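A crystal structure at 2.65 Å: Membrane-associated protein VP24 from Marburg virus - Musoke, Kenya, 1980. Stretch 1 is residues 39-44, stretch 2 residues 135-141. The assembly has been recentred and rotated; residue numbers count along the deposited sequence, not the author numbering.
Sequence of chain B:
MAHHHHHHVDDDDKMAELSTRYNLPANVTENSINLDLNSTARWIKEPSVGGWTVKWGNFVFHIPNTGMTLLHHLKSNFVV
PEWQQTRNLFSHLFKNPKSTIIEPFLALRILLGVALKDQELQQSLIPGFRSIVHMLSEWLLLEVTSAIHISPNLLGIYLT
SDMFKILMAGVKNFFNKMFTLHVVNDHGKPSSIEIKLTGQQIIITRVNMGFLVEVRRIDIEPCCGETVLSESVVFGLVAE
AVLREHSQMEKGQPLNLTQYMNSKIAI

Stretch 1, residues 39-44: STARWI
Stretch 2, residues 135-141: MLSEWLL

The packing of residues 39-44 against the helix 135-141 in Marburg virus VP24 is a small contact made by van der Waals packing alone, in which an irregular segment lies along a helix and no hydrogen bond crosses between them. It illustrates a general principle: a helix can hold a loop with a few large apolar side chains, the loop answering with backbone as well as side chains.

Stretch 2 is helical throughout, with phi near -60 to -81° and psi between -35 and -45°. Its backbone is tied by Trp139 N to Met135 O at 3.0 Å, Leu140 N to Leu136 O at 2.9 Å and Leu141 N to Ser137 O at 3.0 Å. Helical periodicity selects the contacting residues: Leu136, Trp139 and Leu140 reach the loop, whereas Met135, Ser137, Glu138 and Leu141 do not. Stretch 1 leaves a 3-10 segment at Ser39 and Thr40 (phi/psi -68/-22 and -71/-19), passes through Ala41 at -98/2, and extends at Arg42 (-110/147), Trp43 (-128/88) and Ile44 (-94/94). A weak hydrogen bond from Arg42 N to Ser39 O, 3.3 Å, closes the turn.

The register follows from two pairs of CA atoms, Ala41 with Leu136 at 7.1 Å and Trp43 with Leu140 at 8.8 Å, so both stretches advance in the same sense. Together the stretches bury 259 Å².

Trp139 gives up the most surface. Its CA-to-CB bond points toward the loop, and chi1 of 162° (t) with chi2 of 62° carries the six-membered ring to the backbone: Trp139 CZ3 lies 3.8 Å from Thr40 O, and Trp139 CH2 lies 3.5 Å from Ala41 O. Trp139 CH2 is also 3.7 Å from Arg42 C, which sits at the ring edge near its plane, and 3.7 Å from Trp43 CB. One aromatic tip thus touches four successive residues.

At the earlier end, the CA-to-CB bond of Leu136 (chi1 -69°, m; chi2 178°, t) points toward the loop, and Leu136 CD2 is 3.7 Å from Thr40 O and 4.3 Å from Ala41 CA. The CA-to-CB bond of Thr40, with chi1 p, points sideways, and Thr40 OG1 comes to 4.2 Å from Leu136 CD1. Ala41 and Arg42 direct their CA-to-CB bonds away, which leaves backbone to meet the helix.

Trp43 reverses that direction. Its CA-to-CB bond points toward the helix, and with chi1 -179° (t) and chi2 -100° Trp43 CE3 comes 4.0 Å from Leu140 CD2. The CA-to-CB bond of Leu140 (m, t) points sideways, but the end of the side chain comes nearer and approaches the indole obliquely, completing the apolar contact.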

# COMPACT_ATOMS: atom_id res chain seq x y z
N SER B 39 -2.97 3.22 28.06
CA SER B 39 -2.60 3.61 26.70
C SER B 39 -3.78 3.47 25.75
O SER B 39 -3.80 4.10 24.69
CB SER B 39 -1.42 2.76 26.21
OG SER B 39 -1.71 1.38 26.33
N THR B 40 -4.75 2.65 26.12
CA THR B 40 -5.95 2.45 25.32
C THR B 40 -6.85 3.68 25.34
O THR B 40 -7.71 3.85 24.48
CB THR B 40 -6.77 1.26 25.83
OG1 THR B 40 -7.28 1.56 27.14
CG2 THR B 40 -5.91 0.02 25.91
N ALA B 41 -6.65 4.54 26.34
CA ALA B 41 -7.47 5.73 26.48
C ALA B 41 -6.77 6.96 25.90
O ALA B 41 -7.30 8.07 25.96
CB ALA B 41 -7.83 5.96 27.94
N ARG B 42 -5.58 6.75 25.35
CA ARG B 42 -4.81 7.84 24.76
C ARG B 42 -4.75 7.73 23.24
O ARG B 42 -4.73 6.63 22.68
CB ARG B 42 -3.39 7.85 25.32
CG ARG B 42 -3.30 8.11 26.81
CD ARG B 42 -1.86 8.04 27.28
NE ARG B 42 -1.62 6.90 28.16
CZ ARG B 42 -0.42 6.43 28.47
NH1 ARG B 42 0.67 7.00 27.96
NH2 ARG B 42 -0.30 5.40 29.29
N TRP B 43 -4.72 8.88 22.58
CA TRP B 43 -4.52 8.95 21.13
C TRP B 43 -3.38 9.92 20.85
O TRP B 43 -3.61 11.11 20.63
CB TRP B 43 -5.80 9.39 20.43
CG TRP B 43 -5.68 9.47 18.94
CD1 TRP B 43 -5.49 10.59 18.19
CD2 TRP B 43 -5.74 8.37 18.01
NE1 TRP B 43 -5.43 10.27 16.85
CE2 TRP B 43 -5.58 8.91 16.72
CE3 TRP B 43 -5.91 6.99 18.15
CZ2 TRP B 43 -5.59 8.12 15.57
CZ3 TRP B 43 -5.92 6.21 17.01
CH2 TRP B 43 -5.76 6.77 15.74
N ILE B 44 -2.15 9.41 20.85
CA ILE B 44 -0.97 10.25 20.76
C ILE B 44 -0.47 10.42 19.32
O ILE B 44 0.30 9.60 18.83
CB ILE B 44 0.19 9.69 21.61
CG1 ILE B 44 -0.31 9.26 22.99
CG2 ILE B 44 1.30 10.73 21.73
CD1 ILE B 44 -0.86 10.40 23.83
N MET B 135 -17.46 2.73 24.98
CA MET B 135 -17.12 4.13 25.21
C MET B 135 -15.91 4.54 24.38
O MET B 135 -15.91 5.61 23.77
CB MET B 135 -16.84 4.37 26.70
CG MET B 135 -18.09 4.47 27.56
SD MET B 135 -17.72 4.77 29.30
CE MET B 135 -17.29 3.13 29.86
N LEU B 136 -14.89 3.68 24.35
CA LEU B 136 -13.69 3.95 23.56
C LEU B 136 -14.03 4.08 22.09
O LEU B 136 -13.57 4.99 21.41
CB LEU B 136 -12.66 2.83 23.75
CG LEU B 136 -12.00 2.73 25.12
CD1 LEU B 136 -11.05 1.54 25.18
CD2 LEU B 136 -11.27 4.01 25.46
N SER B 137 -14.86 3.16 21.61
CA SER B 137 -15.26 3.15 20.21
C SER B 137 -15.96 4.45 19.82
O SER B 137 -15.66 5.02 18.77
CB SER B 137 -16.16 1.96 19.92
OG SER B 137 -16.49 1.90 18.54
N GLU B 138 -16.88 4.91 20.66
CA GLU B 138 -17.60 6.16 20.40
C GLU B 138 -16.64 7.34 20.40
O GLU B 138 -16.77 8.26 19.59
CB GLU B 138 -18.71 6.38 21.42
CG GLU B 138 -19.94 5.52 21.20
CD GLU B 138 -21.06 5.83 22.19
OE1 GLU B 138 -20.81 6.54 23.18
OE2 GLU B 138 -22.20 5.36 21.96
N TRP B 139 -15.67 7.30 21.31
CA TRP B 139 -14.67 8.35 21.42
C TRP B 139 -13.81 8.44 20.16
O TRP B 139 -13.47 9.54 19.71
CB TRP B 139 -13.79 8.11 22.65
CG TRP B 139 -12.50 8.86 22.63
CD1 TRP B 139 -12.35 10.21 22.61
CD2 TRP B 139 -11.18 8.30 22.64
NE1 TRP B 139 -11.01 10.54 22.60
CE2 TRP B 139 -10.27 9.38 22.62
CE3 TRP B 139 -10.68 7.00 22.67
CZ2 TRP B 139 -8.90 9.19 22.62
CZ3 TRP B 139 -9.31 6.81 22.67
CH2 TRP B 139 -8.43 7.91 22.65
N LEU B 140 -13.48 7.29 19.58
CA LEU B 140 -12.66 7.27 18.38
C LEU B 140 -13.44 7.72 17.14
O LEU B 140 -12.88 8.37 16.26
CB LEU B 140 -12.06 5.88 18.16
CG LEU B 140 -11.02 5.45 19.20
CD1 LEU B 140 -10.77 3.95 19.11
CD2 LEU B 140 -9.73 6.22 18.99
N LEU B 141 -14.72 7.37 17.09
CA LEU B 141 -15.53 7.68 15.92
C LEU B 141 -16.05 9.11 15.90
O LEU B 141 -16.14 9.74 14.85
CB LEU B 141 -16.71 6.71 15.81
CG LEU B 141 -16.38 5.25 15.48
CD1 LEU B 141 -17.62 4.38 15.61
CD2 LEU B 141 -15.80 5.14 14.09